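PDB 5VP3: mnemiopsin 1 from Mnemiopsis leidyi, which probably emits blue light when calcium binds its EF-hands and triggers decay of a bound coelenterazine-derived substrate, as in other calcium-regulated photoproteins. Local coordinates for residues M63-A69 with Y131-D137; S122-S128 with F186-M191. All coordinates share one frame. Residues are numbered along the deposited sequence.

Both contacts use helix 123-135, contact 2 its N-terminal part and contact 1 its C-terminal part, with centres about 17 Å apart. In chain order the segments alternate: 63-69, 122-128, 131-137, 186-191, so their chain paths interlock through helix 123-135. Contact 1 ties the end of helix 53-66 to the start of the EF-hand loop that follows helix 123-135, whereas contact 2 brings helix 179-190 across its beginning. The two meet where Tyr131 CD1 lies 3.8 Å from Phe186 CE2, ring planes at about 60°. One helix thus links a cadmium-occupied EF-hand loop to the buried core: the centres of contacts 1 and 2 lie about 16 and 5 Å from the chain's centre.

Contact 1. Residues M63-A69 with Y131-D137; sequences MRQLVNA and YYDVLDD. With CD (cadmium ion), chain C.
Segment 63-69 runs from the last turn of helix 53-66 into an extended loop; segment 131-137 is helical to Leu135, then enters an inverse gamma turn centred on Asp136 and closed by Asp137 N to Leu135 O (2.7 Å). CA-CA register is Val67-Asp137 (5.9 Å) and Ala69-Val134 (5.4 Å). Met63 (chi1 t, chi2 p) places CG 4.1 Å from Tyr131 CE2 and 4.0 Å from Val134 CG1; Met63 CE lies 3.8 Å from Leu135 CD1. Leu66 O and Asp137 OD2 both accept from one water, at 3.1 and 2.7 Å. At Val67 (phi/psi -132/-177) the chain has left the helix; its CG2 packs 3.9 Å from Val134 CG1. Asn68 N then donates to Asp137 OD1 (2.9 Å, 165°), so OD1 takes the amide while OD2 takes the water. Ala69 CB closes the apolar patch 4.1 Å from Val134 CG1. The CA-to-CB bond of Asp137 points toward 63-69, that of Asp136 away. Asp136 OD1, first ligand of an EF-hand loop, binds cadmium at 2.2 Å with a water 2.7 Å from the metal, Asp140, the backbone O of Thr142 and Glu147. Around this junction, helix 145-154 packs on Met63 and Leu66, and helix 71-87 on Tyr131.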
ATOM      1  N   MET A  63     -12.282   5.215  -4.358  1.00 34.06           N
ATOM      2  CA  MET A  63     -11.664   6.520  -4.184  1.00 30.23           C
ATOM      3  C   MET A  63     -12.046   7.418  -5.351  1.00 39.45           C
ATOM      4  O   MET A  63     -12.543   8.532  -5.152  1.00 36.19           O
ATOM      5  CB  MET A  63     -10.145   6.337  -4.064  1.00 31.45           C
ATOM      6  CG  MET A  63      -9.349   7.582  -3.806  1.00 37.76           C
ATOM      7  SD  MET A  63      -9.761   8.188  -2.165  1.00 35.37           S
ATOM      8  CE  MET A  63      -9.932   9.933  -2.495  1.00 35.94           C
ATOM      9  N   ARG A  64     -11.906   6.896  -6.581  1.00 37.48           N
ATOM     10  CA  ARG A  64     -12.262   7.629  -7.799  1.00 30.09           C
ATOM     11  C   ARG A  64     -13.691   8.152  -7.743  1.00 32.92           C
ATOM     12  O   ARG A  64     -13.967   9.282  -8.166  1.00 38.88           O
ATOM     13  CB  ARG A  64     -12.084   6.698  -9.010  1.00 35.13           C
ATOM     14  CG  ARG A  64     -12.513   7.261 -10.340  1.00 41.59           C
ATOM     15  CD  ARG A  64     -12.344   6.248 -11.460  1.00 30.28           C
ATOM     16  NE  ARG A  64     -13.372   5.221 -11.448  1.00 28.84           N
ATOM     17  CZ  ARG A  64     -14.592   5.366 -11.964  1.00 30.97           C
ATOM     18  NH1 ARG A  64     -14.945   6.486 -12.565  1.00 29.04           N
ATOM     19  NH2 ARG A  64     -15.465   4.370 -11.877  1.00 33.76           N
ATOM     20  N   GLN A  65     -14.615   7.348  -7.208  1.00 36.97           N
ATOM     21  CA  GLN A  65     -16.015   7.750  -7.196  1.00 32.09           C
ATOM     22  C   GLN A  65     -16.242   8.967  -6.325  1.00 46.91           C
ATOM     23  O   GLN A  65     -17.125   9.772  -6.621  1.00 46.28           O
ATOM     24  CB  GLN A  65     -16.879   6.613  -6.686  1.00 33.53           C
ATOM     25  CG  GLN A  65     -16.897   5.367  -7.584  1.00 50.02           C
ATOM     26  CD  GLN A  65     -17.676   4.215  -6.971  1.00 43.01           C
ATOM     27  OE1 GLN A  65     -18.756   4.427  -6.401  1.00 49.18           O
ATOM     28  NE2 GLN A  65     -17.129   2.977  -7.071  1.00 41.53           N
ATOM     29  N   LEU A  66     -15.456   9.118  -5.255  1.00 39.19           N
ATOM     30  CA  LEU A  66     -15.693  10.138  -4.243  1.00 36.61           C
ATOM     31  C   LEU A  66     -15.033  11.464  -4.554  1.00 31.41           C
ATOM     32  O   LEU A  66     -15.209  12.406  -3.798  1.00 33.98           O
ATOM     33  CB  LEU A  66     -15.198   9.673  -2.895  1.00 31.59           C
ATOM     34  CG  LEU A  66     -16.029   8.545  -2.322  1.00 37.49           C
ATOM     35  CD1 LEU A  66     -15.264   7.931  -1.235  1.00 38.86           C
ATOM     36  CD2 LEU A  66     -17.338   9.043  -1.789  1.00 52.45           C
ATOM     37  N   VAL A  67     -14.265  11.561  -5.626  1.00 37.06           N
ATOM     38  CA  VAL A  67     -13.599  12.794  -5.989  1.00 33.73           C
ATOM     39  C   VAL A  67     -13.878  13.014  -7.463  1.00 30.96           C
ATOM     40  O   VAL A  67     -14.571  12.221  -8.089  1.00 34.12           O
ATOM     41  CB  VAL A  67     -12.079  12.754  -5.712  1.00 31.16           C
ATOM     42  CG1 VAL A  67     -11.804  12.428  -4.239  1.00 33.89           C
ATOM     43  CG2 VAL A  67     -11.378  11.747  -6.611  1.00 28.17           C
ATOM     44  N   ASN A  68     -13.308  14.079  -8.022  0.55 31.47           N
ATOM     45  CA  ASN A  68     -13.416  14.340  -9.458  0.55 35.22           C
ATOM     46  C   ASN A  68     -12.003  14.554  -9.989  0.55 34.56           C
ATOM     47  O   ASN A  68     -11.577  15.667 -10.317  0.55 32.76           O
ATOM     48  CB  ASN A  68     -14.351  15.508  -9.733  0.55 35.75           C
ATOM     49  CG  ASN A  68     -15.807  15.119  -9.555  0.55 31.18           C
ATOM     50  OD1 ASN A  68     -16.322  14.260 -10.279  0.55 37.65           O
ATOM     51  ND2 ASN A  68     -16.471  15.726  -8.585  0.55 38.93           N
ATOM     52  N   ALA A  69     -11.276  13.452 -10.104  1.00 34.99           N
ATOM     53  CA  ALA A  69      -9.885  13.491 -10.510  1.00 30.33           C
ATOM     54  C   ALA A  69      -9.809  13.438 -12.017  1.00 27.29           C
ATOM     55  O   ALA A  69     -10.739  13.008 -12.700  1.00 32.58           O
ATOM     56  CB  ALA A  69      -9.120  12.319  -9.893  1.00 26.21           C
ATOM     57  N   TYR A 131      -1.732   8.484  -5.475  1.00 20.47           N
ATOM     58  CA  TYR A 131      -2.952   8.777  -4.748  1.00 24.99           C
ATOM     59  C   TYR A 131      -3.042  10.257  -4.436  1.00 30.07           C
ATOM     60  O   TYR A 131      -4.136  10.827  -4.410  1.00 27.36           O
ATOM     61  CB  TYR A 131      -2.986   7.998  -3.455  1.00 24.38           C
ATOM     62  CG  TYR A 131      -3.788   6.739  -3.481  1.00 26.52           C
ATOM     63  CD1 TYR A 131      -3.201   5.539  -3.789  1.00 21.86           C
ATOM     64  CD2 TYR A 131      -5.131   6.744  -3.148  1.00 33.78           C
ATOM     65  CE1 TYR A 131      -3.933   4.357  -3.779  1.00 23.84           C
ATOM     66  CE2 TYR A 131      -5.865   5.594  -3.152  1.00 30.55           C
ATOM     67  CZ  TYR A 131      -5.254   4.390  -3.483  1.00 31.03           C
ATOM     68  OH  TYR A 131      -5.942   3.198  -3.466  1.00 26.93           O
ATOM     69  N   TYR A 132      -1.898  10.875  -4.160  1.00 23.52           N
ATOM     70  CA  TYR A 132      -1.847  12.276  -3.764  1.00 29.27           C
ATOM     71  C   TYR A 132      -2.724  13.115  -4.660  1.00 27.96           C
ATOM     72  O   TYR A 132      -3.606  13.840  -4.199  1.00 28.71           O
ATOM     73  CB  TYR A 132      -0.406  12.778  -3.840  1.00 24.13           C
ATOM     74  CG  TYR A 132      -0.118  14.080  -3.152  1.00 22.45           C
ATOM     75  CD1 TYR A 132       0.247  14.106  -1.830  1.00 26.35           C
ATOM     76  CD2 TYR A 132      -0.132  15.290  -3.858  1.00 27.43           C
ATOM     77  CE1 TYR A 132       0.554  15.325  -1.176  1.00 32.30           C
ATOM     78  CE2 TYR A 132       0.161  16.492  -3.231  1.00 31.17           C
ATOM     79  CZ  TYR A 132       0.508  16.499  -1.893  1.00 30.67           C
ATOM     80  OH  TYR A 132       0.817  17.675  -1.285  1.00 33.95           O
ATOM     81  N   ASP A 133      -2.460  13.045  -5.953  1.00 24.09           N
ATOM     82  CA  ASP A 133      -3.178  13.880  -6.894  1.00 25.44           C
ATOM     83  C   ASP A 133      -4.654  13.525  -6.923  1.00 34.59           C
ATOM     84  O   ASP A 133      -5.497  14.379  -7.158  1.00 26.63           O
ATOM     85  CB  ASP A 133      -2.552  13.733  -8.272  1.00 28.67           C
ATOM     86  CG  ASP A 133      -1.122  14.208  -8.306  1.00 33.21           C
ATOM     87  OD1 ASP A 133      -0.776  15.104  -7.511  1.00 35.87           O
ATOM     88  OD2 ASP A 133      -0.361  13.689  -9.134  1.00 40.20           O
ATOM     89  N   VAL A 134      -4.993  12.267  -6.727  1.00 26.89           N
ATOM     90  CA  VAL A 134      -6.402  11.917  -6.730  1.00 25.07           C
ATOM     91  C   VAL A 134      -7.082  12.456  -5.473  1.00 32.84           C
ATOM     92  O   VAL A 134      -8.217  12.952  -5.521  1.00 30.57           O
ATOM     93  CB  VAL A 134      -6.528  10.391  -6.893  1.00 23.56           C
ATOM     94  CG1 VAL A 134      -7.937   9.927  -6.737  1.00 23.93           C
ATOM     95  CG2 VAL A 134      -6.040   9.997  -8.265  1.00 23.39           C
ATOM     96  N   LEU A 135      -6.396  12.381  -4.334  1.00 22.91           N
ATOM     97  CA  LEU A 135      -6.949  12.903  -3.083  1.00 27.20           C
ATOM     98  C   LEU A 135      -7.123  14.408  -3.139  1.00 25.17           C
ATOM     99  O   LEU A 135      -8.002  14.966  -2.484  1.00 23.52           O
ATOM    100  CB  LEU A 135      -6.029  12.561  -1.896  1.00 25.21           C
ATOM    101  CG  LEU A 135      -6.219  11.256  -1.119  1.00 34.08           C
ATOM    102  CD1 LEU A 135      -6.192  10.156  -2.021  1.00 39.91           C
ATOM    103  CD2 LEU A 135      -5.071  11.111  -0.163  1.00 40.86           C
ATOM    104  N   ASP A 136      -6.238  15.083  -3.838  1.00 23.93           N
ATOM    105  CA  ASP A 136      -6.241  16.522  -3.857  1.00 32.90           C
ATOM    106  C   ASP A 136      -7.380  17.001  -4.723  1.00 33.59           C
ATOM    107  O   ASP A 136      -7.127  17.548  -5.772  1.00 27.67           O
ATOM    108  CB  ASP A 136      -4.926  17.044  -4.407  1.00 29.52           C
ATOM    109  CG  ASP A 136      -4.927  18.547  -4.577  1.00 33.09           C
ATOM    110  OD1 ASP A 136      -5.773  19.218  -3.947  1.00 32.34           O
ATOM    111  OD2 ASP A 136      -4.085  19.055  -5.360  1.00 33.83           O
ATOM    112  N   ASP A 137      -8.621  16.835  -4.297  1.00 33.06           N
ATOM    113  CA  ASP A 137      -9.759  17.232  -5.120  1.00 31.61           C
ATOM    114  C   ASP A 137      -9.890  18.744  -5.231  1.00 39.56           C
ATOM    115  O   ASP A 137     -10.547  19.209  -6.168  1.00 42.32           O
ATOM    116  CB  ASP A 137     -11.023  16.638  -4.505  1.00 26.68           C
ATOM    117  CG  ASP A 137     -12.106  16.278  -5.534  1.00 32.54           C
ATOM    118  OD1 ASP A 137     -11.833  16.175  -6.760  1.00 32.36           O
ATOM    119  OD2 ASP A 137     -13.245  16.073  -5.049  1.00 32.96           O
TER
HETATM  120 CD    CD C 302      -6.115  19.767  -1.793  1.00 28.54          CD
HETATM  121  O   HOH W   1     -14.150  15.097  -2.688  1.00 34.76           O
HETATM  122  O   HOH W   2      -6.597  21.352   0.340  1.00 25.09           O

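Contact 2. Residues S122-S128 with F186-M191; sequences SLIALLS and FRKFWM
Residues 123-128 begin helix 123-135; segment 186-191 covers the C-terminal end of helix 179-190, with Met191 out of helical geometry (phi/psi -161/-59). The two short axes approach to 10.0 Å and cross nearly at right angles (104°). Nearest CA pairs are Ile124-Arg187 (6.4 Å) and Ser128-Phe186 (6.1 Å). Ser122 is the N-cap: its OG accepts from Ala125 N at 3.1 Å (162°) and is also hydrogen-bonded to Glu112. Ile124 (chi1 m, chi2 t) is central, with 111 Å² of its surface covered by the other segment: CG2 lies 3.8 Å from Arg187 CG and 4.2 Å from Phe186 CB, and CD1 reaches Met191 CE at 3.5 Å while sitting over a face of the Arg187 guanidinium. Leu127 (t, p) makes a CH-pi contact, CD2 3.9 Å from the centroid of the Trp190 five-membered ring and 9° off its normal; Leu127 CG is 4.1 Å from Phe186 CE2. Ser128 CA makes an off-centre CH-pi contact with the Phe186 ring (4.1 Å to its centroid, 30°). No hydrogen bond crosses the interface. The start of helix 123-135 and the end of helix 179-190 thus cross in the buried core of this EF-hand protein, where Phe84 and Phe108 also touch Ile124.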
ATOM      1  N   SER A 122      11.227   3.934  -4.602  1.00 21.86           N
ATOM      2  CA  SER A 122      10.373   3.205  -3.663  1.00 26.17           C
ATOM      3  C   SER A 122       9.000   2.975  -4.276  1.00 28.56           C
ATOM      4  O   SER A 122       8.408   3.879  -4.876  1.00 27.02           O
ATOM      5  CB  SER A 122      10.198   3.985  -2.364  1.00 32.33           C
ATOM      6  OG  SER A 122       9.047   3.536  -1.625  1.00 31.37           O
ATOM      7  N   LEU A 123       8.468   1.774  -4.115  1.00 26.93           N
ATOM      8  CA  LEU A 123       7.148   1.559  -4.695  1.00 24.33           C
ATOM      9  C   LEU A 123       6.075   2.089  -3.774  1.00 24.64           C
ATOM     10  O   LEU A 123       4.978   2.415  -4.244  1.00 24.59           O
ATOM     11  CB  LEU A 123       6.902   0.084  -5.010  1.00 25.15           C
ATOM     12  CG  LEU A 123       7.900  -0.515  -6.001  1.00 31.21           C
ATOM     13  CD1 LEU A 123       7.614  -1.986  -6.259  1.00 30.40           C
ATOM     14  CD2 LEU A 123       7.847   0.244  -7.307  1.00 31.36           C
ATOM     15  N   ILE A 124       6.391   2.238  -2.492  1.00 25.42           N
ATOM     16  CA  ILE A 124       5.451   2.889  -1.584  1.00 28.54           C
ATOM     17  C   ILE A 124       5.305   4.349  -1.951  1.00 27.43           C
ATOM     18  O   ILE A 124       4.211   4.900  -1.888  1.00 24.72           O
ATOM     19  CB  ILE A 124       5.889   2.764  -0.123  1.00 33.92           C
ATOM     20  CG1 ILE A 124       5.888   1.307   0.319  1.00 30.63           C
ATOM     21  CG2 ILE A 124       4.934   3.597   0.766  1.00 31.17           C
ATOM     22  CD1 ILE A 124       6.422   1.099   1.748  1.00 41.10           C
ATOM     23  N   ALA A 125       6.418   5.006  -2.302  1.00 29.31           N
ATOM     24  CA  ALA A 125       6.357   6.410  -2.702  1.00 25.88           C
ATOM     25  C   ALA A 125       5.607   6.568  -4.004  1.00 26.83           C
ATOM     26  O   ALA A 125       4.857   7.529  -4.181  1.00 33.32           O
ATOM     27  CB  ALA A 125       7.767   6.989  -2.836  1.00 31.99           C
ATOM     28  N   LEU A 126       5.811   5.644  -4.938  1.00 23.78           N
ATOM     29  CA  LEU A 126       5.022   5.641  -6.167  1.00 29.36           C
ATOM     30  C   LEU A 126       3.519   5.584  -5.861  1.00 26.06           C
ATOM     31  O   LEU A 126       2.715   6.310  -6.458  1.00 30.12           O
ATOM     32  CB  LEU A 126       5.447   4.445  -7.051  1.00 26.73           C
ATOM     33  CG  LEU A 126       4.525   4.034  -8.212  1.00 33.34           C
ATOM     34  CD1 LEU A 126       4.604   5.040  -9.351  1.00 46.99           C
ATOM     35  CD2 LEU A 126       4.868   2.703  -8.757  1.00 31.18           C
ATOM     36  N   LEU A 127       3.111   4.686  -4.966  1.00 23.19           N
ATOM     37  CA  LEU A 127       1.690   4.575  -4.628  1.00 26.08           C
ATOM     38  C   LEU A 127       1.188   5.854  -3.964  1.00 24.47           C
ATOM     39  O   LEU A 127       0.105   6.355  -4.277  1.00 22.42           O
ATOM     40  CB  LEU A 127       1.498   3.379  -3.707  1.00 23.99           C
ATOM     41  CG  LEU A 127       0.112   3.010  -3.203  1.00 28.33           C
ATOM     42  CD1 LEU A 127      -0.675   2.487  -4.327  1.00 23.39           C
ATOM     43  CD2 LEU A 127       0.175   1.962  -2.121  1.00 26.04           C
ATOM     44  N   SER A 128       1.983   6.424  -3.068  1.00 25.46           N
ATOM     45  CA  SER A 128       1.544   7.616  -2.348  1.00 24.96           C
ATOM     46  C   SER A 128       1.413   8.805  -3.282  1.00 26.76           C
ATOM     47  O   SER A 128       0.419   9.545  -3.218  1.00 25.71           O
ATOM     48  CB  SER A 128       2.533   7.912  -1.219  1.00 28.53           C
ATOM     49  OG  SER A 128       2.184   9.066  -0.511  1.00 31.83           O
ATOM     50  N   PHE A 186       1.747   6.775   4.209  1.00 23.60           N
ATOM     51  CA  PHE A 186       1.527   5.547   3.439  1.00 29.81           C
ATOM     52  C   PHE A 186       2.522   4.458   3.819  1.00 33.17           C
ATOM     53  O   PHE A 186       2.199   3.271   3.763  1.00 28.73           O
ATOM     54  CB  PHE A 186       1.613   5.858   1.933  1.00 23.61           C
ATOM     55  CG  PHE A 186       0.261   6.124   1.270  1.00 23.80           C
ATOM     56  CD1 PHE A 186      -0.641   7.031   1.791  1.00 26.63           C
ATOM     57  CD2 PHE A 186      -0.075   5.497   0.113  1.00 24.33           C
ATOM     58  CE1 PHE A 186      -1.863   7.264   1.162  1.00 26.57           C
ATOM     59  CE2 PHE A 186      -1.279   5.729  -0.499  1.00 36.22           C
ATOM     60  CZ  PHE A 186      -2.172   6.619   0.039  1.00 23.26           C
ATOM     61  N   ARG A 187       3.717   4.825   4.201  1.00 27.89           N
ATOM     62  CA  ARG A 187       4.644   3.857   4.702  1.00 36.29           C
ATOM     63  C   ARG A 187       4.094   3.166   5.936  1.00 32.54           C
ATOM     64  O   ARG A 187       4.193   2.004   6.053  1.00 33.94           O
ATOM     65  CB  ARG A 187       6.012   4.437   4.982  1.00 26.29           C
ATOM     66  CG  ARG A 187       6.743   4.942   3.786  1.00 33.26           C
ATOM     67  CD  ARG A 187       8.190   5.265   4.042  1.00 32.83           C
ATOM     68  NE  ARG A 187       8.931   4.704   2.982  1.00 59.22           N
ATOM     69  CZ  ARG A 187       9.726   3.682   3.103  1.00 46.07           C
ATOM     70  NH1 ARG A 187       9.961   3.165   4.264  1.00 43.76           N
ATOM     71  NH2 ARG A 187      10.286   3.231   2.027  1.00 52.61           N
ATOM     72  N   LYS A 188       3.488   3.908   6.827  1.00 29.13           N
ATOM     73  CA  LYS A 188       2.851   3.300   7.991  1.00 28.55           C
ATOM     74  C   LYS A 188       1.602   2.517   7.595  1.00 42.89           C
ATOM     75  O   LYS A 188       1.410   1.373   8.021  1.00 42.54           O
ATOM     76  CB  LYS A 188       2.480   4.374   9.022  1.00 43.64           C
ATOM     77  CG  LYS A 188       3.670   5.131   9.614  1.00 42.23           C
ATOM     78  CD  LYS A 188       4.585   4.226  10.379  1.00 51.08           C
ATOM     79  CE  LYS A 188       5.759   4.995  10.985  1.00 50.19           C
ATOM     80  NZ  LYS A 188       6.991   4.153  11.048  1.00 53.43           N
ATOM     81  N   PHE A 189       0.724   3.131   6.798  1.00 30.65           N
ATOM     82  CA  PHE A 189      -0.566   2.515   6.509  1.00 34.17           C
ATOM     83  C   PHE A 189      -0.375   1.194   5.762  1.00 41.55           C
ATOM     84  O   PHE A 189      -1.109   0.232   5.996  1.00 36.23           O
ATOM     85  CB  PHE A 189      -1.444   3.520   5.721  1.00 42.60           C
ATOM     86  CG  PHE A 189      -2.932   3.142   5.612  1.00 65.01           C
ATOM     87  CD1 PHE A 189      -3.829   3.428   6.652  1.00 69.14           C
ATOM     88  CD2 PHE A 189      -3.443   2.542   4.446  1.00 66.03           C
ATOM     89  CE1 PHE A 189      -5.212   3.088   6.550  1.00 59.07           C
ATOM     90  CE2 PHE A 189      -4.816   2.207   4.337  1.00 66.62           C
ATOM     91  CZ  PHE A 189      -5.695   2.489   5.392  1.00 62.91           C
ATOM     92  N   TRP A 190       0.610   1.118   4.896  1.00 34.01           N
ATOM     93  CA  TRP A 190       0.782   0.021   4.000  1.00 27.60           C
ATOM     94  C   TRP A 190       2.003  -0.889   4.246  1.00 38.52           C
ATOM     95  O   TRP A 190       2.264  -1.745   3.456  1.00 40.24           O
ATOM     96  CB  TRP A 190       0.886   0.550   2.588  1.00 26.95           C
ATOM     97  CG  TRP A 190      -0.210   1.357   2.055  1.00 38.10           C
ATOM     98  CD1 TRP A 190      -0.210   2.667   1.828  1.00 42.50           C
ATOM     99  CD2 TRP A 190      -1.447   0.881   1.585  1.00 39.39           C
ATOM    100  NE1 TRP A 190      -1.374   3.055   1.294  1.00 44.00           N
ATOM    101  CE2 TRP A 190      -2.157   1.961   1.127  1.00 36.94           C
ATOM    102  CE3 TRP A 190      -2.024  -0.365   1.526  1.00 41.86           C
ATOM    103  CZ2 TRP A 190      -3.410   1.846   0.624  1.00 45.46           C
ATOM    104  CZ3 TRP A 190      -3.240  -0.479   1.026  1.00 48.10           C
ATOM    105  CH2 TRP A 190      -3.936   0.617   0.577  1.00 42.27           C
ATOM    106  N   MET A 191       2.735  -0.709   5.324  1.00 35.90           N
ATOM    107  CA  MET A 191       3.926  -1.502   5.563  1.00 42.96           C
ATOM    108  C   MET A 191       4.459  -1.557   6.982  1.00 48.50           C
ATOM    109  O   MET A 191       4.583  -2.595   7.531  1.00 47.21           O
ATOM    110  CB  MET A 191       5.047  -1.097   4.619  1.00 20.00           C
ATOM    111  CG  MET A 191       6.286  -1.930   4.810  1.00 20.00           C
ATOM    112  SD  MET A 191       7.650  -1.610   3.695  1.00 20.00           S
ATOM    113  CE  MET A 191       8.310  -0.126   4.383  1.00 20.00           C
TER